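Local coordinates for protein rhamnonate dehydratase (Gibberella zeae PH-1, PDB 3FXG) that probably dehydrates rhamnonate as a magnesium-dependent acid-sugar dehydratase of the enolase superfamily, at residues V229-L240 with L261-F271. Numbering follows the deposited sequence.
Sequences VSYTIELVKACL and LIKRAHPTVKF
Helical segments 229-238 and 261-265 run side by side and nearly parallel, their axes approaching to 9.8 Å at an angle of 27°, with Ile233 opposite Ile262. They belong to successive outer helices of the (beta/alpha)7beta barrel, a modified TIM barrel, of the enolase superfamily; a type I turn, His266 to Val269, leads from the second helix into barrel strand 270-273. At the N-terminal end of the two helical segments Val229 CG1 rests on Leu261 CB, and Thr232 CG2 meets Ile262 CD1 at 3.8 Å, while Thr232 OG1 is hydrogen-bonded to the carbonyl O of Asn228, which leaves the methyl to face the apolar side. Ile233 carries CD1 to within 3.6 Å of Ala265 CB; Ala265 has only a methyl, and the extended CG1-CD1 arm lies against it. Beta-branched Val236 splits its methyls between two rings: CG2 reaches the edge of Phe271 at CE1, whereas CG1, anti to the backbone N (chi1 169°), sits over the face of His266, 3.5 Å from the ring centroid in a CH-pi contact. Imidazole suits this place by offering an apolar face and a polar edge together. His266, the first residue past the helix, sends its ring across to helix 229-238, and NE2 donates to Ile233 O at 2.9 Å, nearly straight at 165°. That carbonyl also accepts from Lys237 N, its own helical partner; the NE2 donor of His266 lies in the plane of the Ile233 carbonyl, on a lone pair of O.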
loop_
_atom_site.group_PDB
_atom_site.type_symbol
_atom_site.label_atom_id
_atom_site.label_comp_id
_atom_site.label_asym_id
_atom_site.label_seq_id
_atom_site.Cartn_x
_atom_site.Cartn_y
_atom_site.Cartn_z
ATOM N N VAL A 229 -21.991 -6.039 -3.807
ATOM C CA VAL A 229 -21.439 -5.351 -2.645
ATOM C C VAL A 229 -22.387 -4.423 -1.900
ATOM O O VAL A 229 -22.564 -4.565 -0.686
ATOM C CB VAL A 229 -20.154 -4.574 -3.020
ATOM C CG1 VAL A 229 -19.666 -3.757 -1.828
ATOM C CG2 VAL A 229 -19.069 -5.557 -3.446
ATOM N N SER A 230 -22.992 -3.473 -2.608
ATOM C CA SER A 230 -23.904 -2.529 -1.967
ATOM C C SER A 230 -25.103 -3.203 -1.312
ATOM O O SER A 230 -25.455 -2.888 -0.173
ATOM C CB SER A 230 -24.410 -1.494 -2.979
ATOM O OG SER A 230 -23.356 -0.659 -3.423
ATOM N N TYR A 231 -25.735 -4.123 -2.033
ATOM C CA TYR A 231 -26.905 -4.809 -1.496
ATOM C C TYR A 231 -26.546 -5.633 -0.264
ATOM O O TYR A 231 -27.268 -5.622 0.735
ATOM C CB TYR A 231 -27.536 -5.714 -2.555
ATOM C CG TYR A 231 -28.874 -6.273 -2.130
ATOM C CD1 TYR A 231 -30.050 -5.546 -2.321
ATOM C CD2 TYR A 231 -28.962 -7.517 -1.505
ATOM C CE1 TYR A 231 -31.284 -6.047 -1.904
ATOM C CE2 TYR A 231 -30.184 -8.025 -1.080
ATOM C CZ TYR A 231 -31.341 -7.286 -1.283
ATOM O OH TYR A 231 -32.550 -7.795 -0.872
ATOM N N THR A 232 -25.428 -6.348 -0.337
ATOM C CA THR A 232 -24.978 -7.164 0.785
ATOM C C THR A 232 -24.775 -6.286 2.013
ATOM O O THR A 232 -25.222 -6.620 3.111
ATOM C CB THR A 232 -23.650 -7.880 0.465
ATOM O OG1 THR A 232 -23.848 -8.788 -0.625
ATOM C CG2 THR A 232 -23.155 -8.662 1.679
ATOM N N ILE A 233 -24.101 -5.157 1.824
ATOM C CA ILE A 233 -23.846 -4.240 2.925
ATOM C C ILE A 233 -25.141 -3.726 3.551
ATOM O O ILE A 233 -25.254 -3.653 4.776
ATOM C CB ILE A 233 -22.964 -3.048 2.454
ATOM C CG1 ILE A 233 -21.527 -3.541 2.228
ATOM C CG2 ILE A 233 -22.976 -1.927 3.488
ATOM C CD1 ILE A 233 -20.568 -2.479 1.708
ATOM N N GLU A 234 -26.125 -3.384 2.723
ATOM C CA GLU A 234 -27.388 -2.887 3.258
ATOM C C GLU A 234 -28.199 -3.984 3.949
ATOM O O GLU A 234 -28.802 -3.744 4.993
ATOM C CB GLU A 234 -28.234 -2.235 2.157
ATOM C CG GLU A 234 -29.622 -1.818 2.647
ATOM C CD GLU A 234 -30.356 -0.899 1.689
ATOM O OE1 GLU A 234 -30.241 -1.087 0.461
ATOM O OE2 GLU A 234 -31.069 0.008 2.172
ATOM N N LEU A 235 -28.210 -5.178 3.366
ATOM C CA LEU A 235 -28.949 -6.306 3.934
ATOM C C LEU A 235 -28.374 -6.710 5.289
ATOM O O LEU A 235 -29.112 -6.914 6.258
ATOM C CB LEU A 235 -28.904 -7.504 2.979
ATOM C CG LEU A 235 -29.552 -8.812 3.454
ATOM C CD1 LEU A 235 -31.036 -8.593 3.732
ATOM C CD2 LEU A 235 -29.368 -9.882 2.390
ATOM N N VAL A 236 -27.055 -6.837 5.359
ATOM C CA VAL A 236 -26.417 -7.210 6.610
ATOM C C VAL A 236 -26.718 -6.158 7.675
ATOM O O VAL A 236 -27.038 -6.497 8.815
ATOM C CB VAL A 236 -24.891 -7.384 6.421
ATOM C CG1 VAL A 236 -24.192 -7.510 7.772
ATOM C CG2 VAL A 236 -24.631 -8.639 5.586
ATOM N N LYS A 237 -26.639 -4.883 7.302
ATOM C CA LYS A 237 -26.920 -3.814 8.251
ATOM C C LYS A 237 -28.355 -3.933 8.769
ATOM O O LYS A 237 -28.604 -3.795 9.965
ATOM C CB LYS A 237 -26.731 -2.442 7.596
ATOM C CG LYS A 237 -26.888 -1.288 8.575
ATOM C CD LYS A 237 -26.720 0.071 7.902
ATOM C CE LYS A 237 -26.816 1.193 8.931
ATOM N NZ LYS A 237 -26.678 2.546 8.317
ATOM N N ALA A 238 -29.286 -4.208 7.863
ATOM C CA ALA A 238 -30.695 -4.335 8.229
ATOM C C ALA A 238 -30.996 -5.542 9.113
ATOM O O ALA A 238 -32.036 -5.581 9.769
ATOM C CB ALA A 238 -31.552 -4.392 6.973
ATOM N N CYS A 239 -30.091 -6.517 9.138
ATOM C CA CYS A 239 -30.292 -7.729 9.935
ATOM C C CYS A 239 -29.396 -7.838 11.158
ATOM O O CYS A 239 -29.323 -8.899 11.779
ATOM C CB CYS A 239 -30.057 -8.974 9.074
ATOM S SG CYS A 239 -31.182 -9.184 7.694
ATOM N N LEU A 240 -28.724 -6.753 11.522
ATOM C CA LEU A 240 -27.809 -6.797 12.655
ATOM C C LEU A 240 -28.370 -7.360 13.961
ATOM O O LEU A 240 -27.686 -8.119 14.643
ATOM C CB LEU A 240 -27.191 -5.415 12.885
ATOM C CG LEU A 240 -26.269 -4.969 11.738
ATOM C CD1 LEU A 240 -25.638 -3.623 12.064
ATOM C CD2 LEU A 240 -25.189 -6.019 11.507
ATOM N N LEU A 261 -14.356 -4.779 0.458
ATOM C CA LEU A 261 -15.293 -3.678 0.641
ATOM C C LEU A 261 -16.360 -4.075 1.656
ATOM O O LEU A 261 -16.780 -3.265 2.486
ATOM C CB LEU A 261 -15.956 -3.327 -0.694
ATOM C CG LEU A 261 -15.028 -2.903 -1.839
ATOM C CD1 LEU A 261 -15.819 -2.861 -3.140
ATOM C CD2 LEU A 261 -14.418 -1.541 -1.537
ATOM N N ILE A 262 -16.803 -5.324 1.589
ATOM C CA ILE A 262 -17.813 -5.802 2.523
ATOM C C ILE A 262 -17.262 -5.792 3.947
ATOM O O ILE A 262 -17.954 -5.396 4.886
ATOM C CB ILE A 262 -18.295 -7.223 2.141
ATOM C CG1 ILE A 262 -19.143 -7.152 0.864
ATOM C CG2 ILE A 262 -19.121 -7.825 3.269
ATOM C CD1 ILE A 262 -19.574 -8.503 0.335
ATOM N N LYS A 263 -16.009 -6.209 4.107
ATOM C CA LYS A 263 -15.389 -6.232 5.428
ATOM C C LYS A 263 -15.134 -4.826 5.969
ATOM O O LYS A 263 -15.135 -4.613 7.181
ATOM C CB LYS A 263 -14.082 -7.026 5.385
ATOM C CG LYS A 263 -14.265 -8.542 5.406
ATOM C CD LYS A 263 -14.773 -9.025 6.764
ATOM C CE LYS A 263 -14.735 -10.544 6.860
ATOM N NZ LYS A 263 -15.180 -11.032 8.199
ATOM N N ARG A 264 -14.914 -3.865 5.079
ATOM C CA ARG A 264 -14.685 -2.491 5.512
ATOM C C ARG A 264 -15.960 -1.980 6.176
ATOM O O ARG A 264 -15.915 -1.216 7.139
ATOM C CB ARG A 264 -14.332 -1.593 4.318
ATOM C CG ARG A 264 -14.285 -0.107 4.664
ATOM C CD ARG A 264 -13.804 0.757 3.496
ATOM N NE ARG A 264 -14.760 0.810 2.393
ATOM C CZ ARG A 264 -14.556 1.489 1.267
ATOM N NH1 ARG A 264 -13.431 2.172 1.097
ATOM N NH2 ARG A 264 -15.473 1.481 0.308
ATOM N N ALA A 265 -17.099 -2.419 5.656
ATOM C CA ALA A 265 -18.389 -2.002 6.187
ATOM C C ALA A 265 -18.822 -2.829 7.395
ATOM O O ALA A 265 -19.348 -2.288 8.368
ATOM C CB ALA A 265 -19.450 -2.093 5.097
ATOM N N HIS A 266 -18.594 -4.136 7.335
ATOM C CA HIS A 266 -19.007 -5.028 8.419
ATOM C C HIS A 266 -17.858 -5.909 8.907
ATOM O O HIS A 266 -17.901 -7.129 8.766
ATOM C CB HIS A 266 -20.152 -5.918 7.930
ATOM C CG HIS A 266 -21.386 -5.161 7.548
ATOM N ND1 HIS A 266 -22.145 -4.468 8.465
ATOM C CD2 HIS A 266 -21.993 -4.992 6.350
ATOM C CE1 HIS A 266 -23.168 -3.901 7.848
ATOM N NE2 HIS A 266 -23.099 -4.205 6.563
ATOM N N PRO A 267 -16.828 -5.303 9.512
ATOM C CA PRO A 267 -15.680 -6.073 10.003
ATOM C C PRO A 267 -15.947 -7.061 11.142
ATOM O O PRO A 267 -15.127 -7.944 11.397
ATOM C CB PRO A 267 -14.680 -4.982 10.384
ATOM C CG PRO A 267 -15.574 -3.864 10.845
ATOM C CD PRO A 267 -16.657 -3.865 9.786
ATOM N N THR A 268 -17.081 -6.927 11.826
ATOM C CA THR A 268 -17.396 -7.848 12.919
ATOM C C THR A 268 -18.369 -8.947 12.483
ATOM O O THR A 268 -18.846 -9.725 13.311
ATOM C CB THR A 268 -18.013 -7.110 14.127
ATOM O OG1 THR A 268 -19.320 -6.641 13.781
ATOM C CG2 THR A 268 -17.146 -5.919 14.528
ATOM N N VAL A 269 -18.667 -9.007 11.188
ATOM C CA VAL A 269 -19.584 -10.013 10.662
ATOM C C VAL A 269 -18.821 -11.035 9.825
ATOM O O VAL A 269 -17.903 -10.684 9.079
ATOM C CB VAL A 269 -20.683 -9.366 9.787
ATOM C CG1 VAL A 269 -21.624 -10.433 9.249
ATOM C CG2 VAL A 269 -21.463 -8.348 10.606
ATOM N N LYS A 270 -19.205 -12.303 9.949
ATOM C CA LYS A 270 -18.542 -13.371 9.210
ATOM C C LYS A 270 -19.100 -13.584 7.804
ATOM O O LYS A 270 -20.315 -13.578 7.592
ATOM C CB LYS A 270 -18.633 -14.689 9.993
ATOM C CG LYS A 270 -17.958 -14.649 11.364
ATOM C CD LYS A 270 -17.683 -16.058 11.884
ATOM C CE LYS A 270 -18.926 -16.710 12.448
ATOM N NZ LYS A 270 -19.312 -16.087 13.743
ATOM N N PHE A 271 -18.193 -13.776 6.850
ATOM C CA PHE A 271 -18.558 -14.018 5.459
ATOM C C PHE A 271 -17.811 -15.248 4.963
ATOM O O PHE A 271 -16.666 -15.479 5.357
ATOM C CB PHE A 271 -18.201 -12.800 4.607
ATOM C CG PHE A 271 -19.029 -11.596 4.927
ATOM C CD1 PHE A 271 -20.300 -11.450 4.379
ATOM C CD2 PHE A 271 -18.576 -10.651 5.841
ATOM C CE1 PHE A 271 -21.115 -10.380 4.743
ATOM C CE2 PHE A 271 -19.383 -9.576 6.214
ATOM C CZ PHE A 271 -20.657 -9.443 5.663
#